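Local coordinates for 3-oxoacyl-[acyl-carrier protein] synthase (Thermus thermophilus, PDB 1UB7), which probably catalyses the first condensation of bacterial fatty acid synthesis, joining acetyl-CoA and malonyl-ACP into 3-oxobutanoyl-ACP, at residues A[240-245]-A[292-297]; A[62-67]-A[285-290]; A[185-190]-A[211-216]. One frame throughout, in Å; residues are numbered along the deposited sequence.

Interaction 1 of 3, residues A[240-245]-A[292-297]; sequences IRLFVP and AGRIRE
Over one face of the Arg294 guanidinium lies methyl CD1 of Leu242, 3.2 Å from NH2 and 3.7 Å from CZ. The second flat group, the guanidinium of Arg296, meets the backbone of Gly293 at its edge. This is the C-terminal half of a thiolase fold, where strand 242-245, parallel to strand 300-307 in a mixed sheet, is packed by helix 281-292 and the loop after it. That helix ends in a Schellman motif at Gly293, which has positive phi. Leu242 serves both partners: CG lies opposite the backbone N (chi1 180°), which carries the branch toward the loop; CD1 meets the arginine and CD2 rests on CG1 of Ile295 at 3.7 Å. Arg294, bent at chi3, crosses the leucine at about a right angle, and its NH2 is hydrogen-bonded to the backbone O of Glu265, which helps to hold the group that the methyl covers. On the exposed margin CG of Arg241 comes within 3.5 Å of the carbonyl O of Arg294. Within the loop, Arg296 NE donates in its guanidinium plane to a lone pair of Gly293 O at 2.6 Å, with an N-H...O angle of 167°.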
loop_
_atom_site.group_PDB
_atom_site.type_symbol
_atom_site.label_atom_id
_atom_site.label_comp_id
_atom_site.label_asym_id
_atom_site.label_seq_id
_atom_site.Cartn_x
_atom_site.Cartn_y
_atom_site.Cartn_z
ATOM N N ILE A 240 -26.375 1.256 -16.695
ATOM C CA ILE A 240 -25.960 1.680 -15.362
ATOM C C ILE A 240 -27.059 2.330 -14.530
ATOM O O ILE A 240 -27.553 3.403 -14.875
ATOM C CB ILE A 240 -24.752 2.658 -15.438
ATOM C CG1 ILE A 240 -23.631 2.056 -16.296
ATOM C CG2 ILE A 240 -24.209 2.921 -14.044
ATOM C CD1 ILE A 240 -23.150 0.671 -15.824
ATOM N N ARG A 241 -27.424 1.671 -13.428
ATOM C CA ARG A 241 -28.447 2.149 -12.488
ATOM C C ARG A 241 -27.999 3.403 -11.719
ATOM O O ARG A 241 -28.784 4.329 -11.512
ATOM C CB ARG A 241 -28.801 1.026 -11.497
ATOM C CG ARG A 241 -29.671 1.433 -10.300
ATOM C CD ARG A 241 -31.015 2.009 -10.723
ATOM N NE ARG A 241 -31.743 1.110 -11.618
ATOM C CZ ARG A 241 -32.980 1.329 -12.059
ATOM N NH1 ARG A 241 -33.639 2.422 -11.686
ATOM N NH2 ARG A 241 -33.556 0.459 -12.883
ATOM N N LEU A 242 -26.743 3.436 -11.291
ATOM C CA LEU A 242 -26.248 4.599 -10.565
ATOM C C LEU A 242 -24.738 4.755 -10.717
ATOM O O LEU A 242 -23.986 3.780 -10.631
ATOM C CB LEU A 242 -26.614 4.490 -9.084
ATOM C CG LEU A 242 -26.188 5.612 -8.130
ATOM C CD1 LEU A 242 -27.021 6.859 -8.374
ATOM C CD2 LEU A 242 -26.370 5.146 -6.693
ATOM N N PHE A 243 -24.313 5.990 -10.969
ATOM C CA PHE A 243 -22.906 6.318 -11.125
ATOM C C PHE A 243 -22.482 6.894 -9.799
ATOM O O PHE A 243 -23.137 7.793 -9.285
ATOM C CB PHE A 243 -22.690 7.372 -12.216
ATOM C CG PHE A 243 -22.895 6.857 -13.610
ATOM C CD1 PHE A 243 -24.146 6.395 -14.025
ATOM C CD2 PHE A 243 -21.835 6.820 -14.514
ATOM C CE1 PHE A 243 -24.334 5.903 -15.324
ATOM C CE2 PHE A 243 -22.016 6.330 -15.811
ATOM C CZ PHE A 243 -23.267 5.871 -16.215
ATOM N N VAL A 244 -21.388 6.375 -9.251
ATOM C CA VAL A 244 -20.884 6.838 -7.972
ATOM C C VAL A 244 -19.465 7.304 -8.180
ATOM O O VAL A 244 -18.533 6.503 -8.321
ATOM C CB VAL A 244 -20.921 5.716 -6.923
ATOM C CG1 VAL A 244 -20.758 6.304 -5.528
ATOM C CG2 VAL A 244 -22.230 4.945 -7.038
ATOM N N PRO A 245 -19.290 8.625 -8.244
ATOM C CA PRO A 245 -17.974 9.225 -8.449
ATOM C C PRO A 245 -17.315 9.668 -7.161
ATOM O O PRO A 245 -17.962 9.773 -6.124
ATOM C CB PRO A 245 -18.296 10.422 -9.324
ATOM C CG PRO A 245 -19.574 10.913 -8.672
ATOM C CD PRO A 245 -20.358 9.612 -8.517
ATOM N N ALA A 292 -31.117 4.052 0.624
ATOM C CA ALA A 292 -32.222 4.784 0.017
ATOM C C ALA A 292 -32.910 3.867 -0.981
ATOM O O ALA A 292 -34.012 4.151 -1.447
ATOM C CB ALA A 292 -31.715 6.029 -0.683
ATOM N N GLY A 293 -32.243 2.758 -1.291
ATOM C CA GLY A 293 -32.783 1.796 -2.230
ATOM C C GLY A 293 -32.458 2.132 -3.672
ATOM O O GLY A 293 -33.019 1.530 -4.594
ATOM N N ARG A 294 -31.564 3.100 -3.870
ATOM C CA ARG A 294 -31.157 3.507 -5.213
ATOM C C ARG A 294 -30.222 2.457 -5.779
ATOM O O ARG A 294 -29.991 2.389 -6.986
ATOM C CB ARG A 294 -30.443 4.838 -5.166
ATOM C CG ARG A 294 -31.159 5.869 -4.326
ATOM C CD ARG A 294 -30.337 7.134 -4.336
ATOM N NE ARG A 294 -30.170 7.595 -5.709
ATOM C CZ ARG A 294 -29.352 8.571 -6.072
ATOM N NH1 ARG A 294 -28.613 9.189 -5.162
ATOM N NH2 ARG A 294 -29.289 8.940 -7.343
ATOM N N ILE A 295 -29.662 1.655 -4.888
ATOM C CA ILE A 295 -28.790 0.572 -5.293
ATOM C C ILE A 295 -29.478 -0.637 -4.712
ATOM O O ILE A 295 -29.880 -0.618 -3.552
ATOM C CB ILE A 295 -27.361 0.698 -4.687
ATOM C CG1 ILE A 295 -26.523 1.668 -5.522
ATOM C CG2 ILE A 295 -26.679 -0.664 -4.642
ATOM C CD1 ILE A 295 -25.097 1.843 -4.998
ATOM N N ARG A 296 -29.642 -1.673 -5.524
ATOM C CA ARG A 296 -30.292 -2.896 -5.072
ATOM C C ARG A 296 -29.669 -4.097 -5.752
ATOM O O ARG A 296 -29.072 -3.979 -6.825
ATOM C CB ARG A 296 -31.789 -2.880 -5.400
ATOM C CG ARG A 296 -32.514 -1.641 -4.949
ATOM C CD ARG A 296 -33.981 -1.720 -5.342
ATOM N NE ARG A 296 -34.678 -0.451 -5.135
ATOM C CZ ARG A 296 -35.980 -0.276 -5.331
ATOM N NH1 ARG A 296 -36.729 -1.292 -5.743
ATOM N NH2 ARG A 296 -36.533 0.904 -5.097
ATOM N N GLU A 297 -29.824 -5.255 -5.129
ATOM C CA GLU A 297 -29.277 -6.466 -5.694
ATOM C C GLU A 297 -29.682 -6.524 -7.150
ATOM O O GLU A 297 -30.854 -6.342 -7.479
ATOM C CB GLU A 297 -29.809 -7.682 -4.951
ATOM C CG GLU A 297 -29.362 -8.984 -5.552
ATOM C CD GLU A 297 -29.311 -10.092 -4.529
ATOM O OE1 GLU A 297 -28.513 -9.984 -3.574
ATOM O OE2 GLU A 297 -30.066 -11.071 -4.676
#

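Interaction 2 of 3, residues A[62-67]-A[285-290]; sequences LRRHPG and ALKEAV
The two backbones stay well apart, Arg64 and Lys287 being the nearest pair at 10.4 Å between their CA atoms, and long side chains bridge the gap from the last turn of helix 50-64 to helix 281-292. Arg64 reaches across with its chain bent at chi3 (64°) and turned at chi4 (77°), which together bring a guanidinium face to Lys287. CG of the lysine sits over that face, 3.6 Å above the plane and displaced toward the rim, and CE approaches NH1 of Arg64 to 3.4 Å. Lys287 is extended beyond CG, so its methylenes run past the flat group and carry the ammonium onward. At the guanidinium edge, near its plane, CG1 of Val290 lies 4.1 Å from NH2 of Arg64. The like charges, NH1 of Arg64 and NZ of Lys287, are 4.5 Å apart, yet each residue has its own acid: Arg64 NH2 forms a salt bridge with Asp291 and Lys287 NZ one with Asp60. These probably offset the mutual repulsion. The contact thus joins two helices at the protein surface, and strand 3-10 lies beside both: Leu7 packs on Leu286 and Lys287, and its O takes a weak hydrogen bond from Arg64 NE.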
loop_
_atom_site.group_PDB
_atom_site.type_symbol
_atom_site.label_atom_id
_atom_site.label_comp_id
_atom_site.label_asym_id
_atom_site.label_seq_id
_atom_site.Cartn_x
_atom_site.Cartn_y
_atom_site.Cartn_z
ATOM N N LEU A 62 -20.392 -4.286 10.546
ATOM C CA LEU A 62 -20.840 -5.366 11.397
ATOM C C LEU A 62 -22.257 -5.168 11.951
ATOM O O LEU A 62 -22.984 -6.143 12.134
ATOM C CB LEU A 62 -19.824 -5.578 12.517
ATOM C CG LEU A 62 -18.579 -6.300 11.992
ATOM C CD1 LEU A 62 -17.654 -6.600 13.145
ATOM C CD2 LEU A 62 -18.982 -7.607 11.282
ATOM N N ARG A 63 -22.666 -3.928 12.217
ATOM C CA ARG A 63 -24.033 -3.700 12.705
ATOM C C ARG A 63 -25.011 -4.063 11.593
ATOM O O ARG A 63 -26.010 -4.734 11.833
ATOM C CB ARG A 63 -24.256 -2.240 13.122
ATOM C CG ARG A 63 -23.827 -1.921 14.552
ATOM C CD ARG A 63 -25.030 -1.678 15.480
ATOM N NE ARG A 63 -26.061 -2.717 15.376
ATOM C CZ ARG A 63 -27.237 -2.687 16.005
ATOM N NH1 ARG A 63 -27.558 -1.673 16.804
ATOM N NH2 ARG A 63 -28.112 -3.664 15.810
ATOM N N ARG A 64 -24.700 -3.642 10.366
ATOM C CA ARG A 64 -25.562 -3.911 9.210
ATOM C C ARG A 64 -25.461 -5.348 8.692
ATOM O O ARG A 64 -26.423 -5.892 8.124
ATOM C CB ARG A 64 -25.205 -2.964 8.050
ATOM C CG ARG A 64 -25.053 -1.484 8.429
ATOM C CD ARG A 64 -24.077 -0.795 7.478
ATOM N NE ARG A 64 -24.569 -0.760 6.107
ATOM C CZ ARG A 64 -25.507 0.080 5.671
ATOM N NH1 ARG A 64 -26.061 0.961 6.504
ATOM N NH2 ARG A 64 -25.881 0.048 4.400
ATOM N N HIS A 65 -24.292 -5.956 8.867
ATOM C CA HIS A 65 -24.067 -7.312 8.370
ATOM C C HIS A 65 -23.364 -8.185 9.390
ATOM O O HIS A 65 -22.167 -8.429 9.284
ATOM C CB HIS A 65 -23.220 -7.257 7.102
ATOM C CG HIS A 65 -23.743 -6.318 6.062
ATOM N ND1 HIS A 65 -24.619 -6.713 5.074
ATOM C CD2 HIS A 65 -23.477 -5.011 5.829
ATOM C CE1 HIS A 65 -24.862 -5.693 4.269
ATOM N NE2 HIS A 65 -24.180 -4.647 4.705
ATOM N N PRO A 66 -24.106 -8.679 10.389
ATOM C CA PRO A 66 -23.585 -9.540 11.460
ATOM C C PRO A 66 -22.832 -10.759 10.927
ATOM O O PRO A 66 -23.294 -11.427 9.992
ATOM C CB PRO A 66 -24.843 -9.950 12.223
ATOM C CG PRO A 66 -25.799 -8.817 11.966
ATOM C CD PRO A 66 -25.564 -8.491 10.519
ATOM N N GLY A 67 -21.677 -11.036 11.533
ATOM C CA GLY A 67 -20.863 -12.176 11.143
ATOM C C GLY A 67 -20.155 -12.055 9.806
ATOM O O GLY A 67 -19.623 -13.044 9.289
ATOM N N ALA A 285 -20.776 7.107 -0.024
ATOM C CA ALA A 285 -21.862 7.308 -0.976
ATOM C C ALA A 285 -22.647 6.027 -1.246
ATOM O O ALA A 285 -23.880 6.046 -1.264
ATOM C CB ALA A 285 -21.315 7.875 -2.299
ATOM N N LEU A 286 -21.948 4.918 -1.466
ATOM C CA LEU A 286 -22.639 3.651 -1.726
ATOM C C LEU A 286 -23.586 3.296 -0.586
ATOM O O LEU A 286 -24.694 2.798 -0.819
ATOM C CB LEU A 286 -21.637 2.510 -1.901
ATOM C CG LEU A 286 -20.803 2.556 -3.171
ATOM C CD1 LEU A 286 -19.660 1.572 -3.058
ATOM C CD2 LEU A 286 -21.682 2.255 -4.364
ATOM N N LYS A 287 -23.137 3.549 0.642
ATOM C CA LYS A 287 -23.930 3.250 1.830
ATOM C C LYS A 287 -25.268 3.983 1.791
ATOM O O LYS A 287 -26.315 3.370 2.018
ATOM C CB LYS A 287 -23.179 3.637 3.110
ATOM C CG LYS A 287 -23.998 3.382 4.372
ATOM C CD LYS A 287 -23.381 4.042 5.597
ATOM C CE LYS A 287 -24.235 3.803 6.834
ATOM N NZ LYS A 287 -23.555 4.327 8.036
ATOM N N GLU A 288 -25.237 5.286 1.504
ATOM C CA GLU A 288 -26.476 6.062 1.426
ATOM C C GLU A 288 -27.390 5.543 0.298
ATOM O O GLU A 288 -28.605 5.410 0.478
ATOM C CB GLU A 288 -26.168 7.543 1.213
ATOM C CG GLU A 288 -25.165 8.084 2.210
ATOM C CD GLU A 288 -25.246 9.594 2.377
ATOM O OE1 GLU A 288 -25.444 10.304 1.366
ATOM O OE2 GLU A 288 -25.098 10.066 3.526
ATOM N N ALA A 289 -26.797 5.240 -0.853
ATOM C CA ALA A 289 -27.551 4.736 -1.989
ATOM C C ALA A 289 -28.196 3.392 -1.672
ATOM O O ALA A 289 -29.336 3.125 -2.069
ATOM C CB ALA A 289 -26.648 4.604 -3.201
ATOM N N VAL A 290 -27.467 2.532 -0.972
ATOM C CA VAL A 290 -28.023 1.237 -0.627
ATOM C C VAL A 290 -29.225 1.453 0.270
ATOM O O VAL A 290 -30.304 0.913 0.016
ATOM C CB VAL A 290 -26.982 0.349 0.090
ATOM C CG1 VAL A 290 -27.665 -0.814 0.782
ATOM C CG2 VAL A 290 -25.978 -0.163 -0.927
#

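Interaction 3 of 3, residues A[185-190]-A[211-216]; sequences AKELYH and GREVFK
Val214 and Glu187 meet at the close-fitting side of this contact, where the buried valine rests methyl CG2 near the backbone carbonyl O of Glu187 at 3.8 Å. Their CA atoms, 6.9 Å apart, are the nearest pair between the two segments. The CG2 methyl is also 4.5 Å from CB of Glu187, so the first turn of helix 211-233 packs beside the bend that leads into strand 188-191. Met209 adds to this inner side, touching both Leu188 and Val214.

The outer side is looser and polar. Here the Glu187 side chain crosses that of Glu213 at a slant, its OE2 3.8 Å from CG of Glu213. Both glutamates bend at chi2. Glu187, with chi2 at -67°, thereby brings its carboxylate beside the helix, whereas the end of Glu213 leads away from the opposite segment. The carboxylate planes differ by 26°, and OE2 of Glu187 stays 4.9 Å from OE1 of Glu213. Each acid draws a lysine from its own segment into a salt bridge whose hydrogen bonding is weak: Lys186 NZ lies 3.2 Å from Glu187 OE2, and Lys216 NZ 3.3 Å from Glu213 OE1. These partners probably ease the repulsion between two neighbouring negative charges. No hydrogen bond crosses between the segments.

Strands 188-191 and 208-209 form a small antiparallel sheet, with Tyr189 bonded through its backbone to Tyr208. His190 pairs with a strand of the second subunit. The first turn of a helix thus packs beside a two-stranded antiparallel sheet that the second subunit extends, at the dimer interface of this thiolase-like FabH enzyme.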
loop_
_atom_site.group_PDB
_atom_site.type_symbol
_atom_site.label_atom_id
_atom_site.label_comp_id
_atom_site.label_asym_id
_atom_site.label_seq_id
_atom_site.Cartn_x
_atom_site.Cartn_y
_atom_site.Cartn_z
ATOM N N ALA A 185 2.874 14.689 -10.684
ATOM C CA ALA A 185 3.054 14.528 -9.247
ATOM C C ALA A 185 3.109 15.886 -8.545
ATOM O O ALA A 185 2.763 16.000 -7.366
ATOM C CB ALA A 185 4.337 13.744 -8.978
ATOM N N LYS A 186 3.548 16.909 -9.279
ATOM C CA LYS A 186 3.663 18.273 -8.753
ATOM C C LYS A 186 2.305 18.969 -8.568
ATOM O O LYS A 186 2.202 19.966 -7.845
ATOM C CB LYS A 186 4.526 19.109 -9.699
ATOM C CG LYS A 186 4.137 18.916 -11.155
ATOM C CD LYS A 186 4.734 19.969 -12.064
ATOM C CE LYS A 186 4.570 19.570 -13.529
ATOM N NZ LYS A 186 3.186 19.123 -13.851
ATOM N N GLU A 187 1.273 18.428 -9.220
ATOM C CA GLU A 187 -0.089 18.978 -9.182
ATOM C C GLU A 187 -0.862 18.753 -7.882
ATOM O O GLU A 187 -1.825 19.466 -7.594
ATOM C CB GLU A 187 -0.895 18.403 -10.348
ATOM C CG GLU A 187 -0.152 18.457 -11.669
ATOM C CD GLU A 187 0.068 19.877 -12.163
ATOM O OE1 GLU A 187 0.213 20.795 -11.322
ATOM O OE2 GLU A 187 0.112 20.068 -13.400
ATOM N N LEU A 188 -0.449 17.754 -7.109
ATOM C CA LEU A 188 -1.099 17.433 -5.842
ATOM C C LEU A 188 -0.139 16.576 -5.018
ATOM O O LEU A 188 0.324 15.535 -5.490
ATOM C CB LEU A 188 -2.416 16.679 -6.099
ATOM C CG LEU A 188 -3.279 16.242 -4.905
ATOM C CD1 LEU A 188 -3.598 17.428 -3.996
ATOM C CD2 LEU A 188 -4.553 15.608 -5.428
ATOM N N TYR A 189 0.161 17.016 -3.794
ATOM C CA TYR A 189 1.088 16.289 -2.930
ATOM C C TYR A 189 1.226 16.815 -1.489
ATOM O O TYR A 189 0.680 17.854 -1.113
ATOM C CB TYR A 189 2.480 16.273 -3.585
ATOM C CG TYR A 189 3.078 17.655 -3.794
ATOM C CD1 TYR A 189 3.510 18.423 -2.705
ATOM C CD2 TYR A 189 3.169 18.215 -5.073
ATOM C CE1 TYR A 189 4.010 19.710 -2.880
ATOM C CE2 TYR A 189 3.668 19.504 -5.259
ATOM C CZ TYR A 189 4.086 20.246 -4.157
ATOM O OH TYR A 189 4.570 21.524 -4.324
ATOM N N HIS A 190 1.979 16.052 -0.704
ATOM C CA HIS A 190 2.314 16.347 0.686
ATOM C C HIS A 190 3.481 15.403 0.995
ATOM O O HIS A 190 3.294 14.190 1.159
ATOM C CB HIS A 190 1.140 16.063 1.633
ATOM C CG HIS A 190 1.480 16.253 3.084
ATOM N ND1 HIS A 190 2.351 15.426 3.761
ATOM C CD2 HIS A 190 1.084 17.191 3.978
ATOM C CE1 HIS A 190 2.478 15.845 5.007
ATOM N NE2 HIS A 190 1.719 16.915 5.165
ATOM N N GLY A 211 -5.381 23.197 -8.225
ATOM C CA GLY A 211 -6.765 22.974 -8.613
ATOM C C GLY A 211 -7.142 23.061 -10.088
ATOM O O GLY A 211 -7.857 22.197 -10.602
ATOM N N ARG A 212 -6.665 24.095 -10.773
ATOM C CA ARG A 212 -6.988 24.306 -12.182
ATOM C C ARG A 212 -6.668 23.121 -13.091
ATOM O O ARG A 212 -7.468 22.756 -13.958
ATOM C CB ARG A 212 -6.281 25.574 -12.684
ATOM C CG ARG A 212 -6.864 26.885 -12.127
ATOM C CD ARG A 212 -6.936 26.900 -10.589
ATOM N NE ARG A 212 -5.621 26.843 -9.939
ATOM C CZ ARG A 212 -5.436 26.788 -8.621
ATOM N NH1 ARG A 212 -6.480 26.778 -7.801
ATOM N NH2 ARG A 212 -4.206 26.755 -8.117
ATOM N N GLU A 213 -5.499 22.523 -12.897
ATOM C CA GLU A 213 -5.098 21.377 -13.704
ATOM C C GLU A 213 -5.808 20.127 -13.206
ATOM O O GLU A 213 -6.225 19.283 -14.001
ATOM C CB GLU A 213 -3.581 21.180 -13.638
ATOM C CG GLU A 213 -2.785 22.361 -14.178
ATOM C CD GLU A 213 -3.230 22.775 -15.573
ATOM O OE1 GLU A 213 -3.242 21.910 -16.478
ATOM O OE2 GLU A 213 -3.567 23.967 -15.761
ATOM N N VAL A 214 -5.947 20.020 -11.887
ATOM C CA VAL A 214 -6.622 18.883 -11.267
ATOM C C VAL A 214 -8.065 18.806 -11.781
ATOM O O VAL A 214 -8.616 17.715 -11.950
ATOM C CB VAL A 214 -6.618 19.016 -9.717
ATOM C CG1 VAL A 214 -7.360 17.851 -9.078
ATOM C CG2 VAL A 214 -5.186 19.066 -9.210
ATOM N N PHE A 215 -8.659 19.972 -12.037
ATOM C CA PHE A 215 -10.027 20.072 -12.548
ATOM C C PHE A 215 -10.072 19.525 -13.973
ATOM O O PHE A 215 -10.930 18.701 -14.322
ATOM C CB PHE A 215 -10.488 21.538 -12.546
ATOM C CG PHE A 215 -11.933 21.722 -12.920
ATOM C CD1 PHE A 215 -12.377 21.448 -14.212
ATOM C CD2 PHE A 215 -12.864 22.119 -11.964
ATOM C CE1 PHE A 215 -13.724 21.563 -14.545
ATOM C CE2 PHE A 215 -14.218 22.237 -12.289
ATOM C CZ PHE A 215 -14.647 21.956 -13.582
ATOM N N LYS A 216 -9.140 20.013 -14.789
ATOM C CA LYS A 216 -9.013 19.611 -16.183
ATOM C C LYS A 216 -8.844 18.078 -16.266
ATOM O O LYS A 216 -9.440 17.409 -17.117
ATOM C CB LYS A 216 -7.801 20.333 -16.787
ATOM C CG LYS A 216 -7.859 20.562 -18.294
ATOM C CD LYS A 216 -6.609 21.290 -18.795
ATOM C CE LYS A 216 -6.431 22.651 -18.121
ATOM N NZ LYS A 216 -5.263 23.414 -18.665
#

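How the interactions relate
Interactions 1 and 2 form one continuous body, their centres 14 Å apart, because helix 281-292 serves both. One side of the helix backs the strand, with Leu242 CD2 3.5 Å from Ala289 CB and Val244 CG1 3.6 Å from Ala285 CB, while another receives Arg64. A probable hydrogen bond from Ile295 N to Ala289 O ties the exit loop to the helix. Interaction 3 stands apart, its centre 29 Å from that of interaction 1 and 33 Å from that of interaction 2. Its Val214 side chain is about 8 Å from those of His246 and Asn276, predicted catalytic residues. The touching residues of interactions 1 and 2 lie away from the predicted sites, although segment 240-245 runs straight into His246.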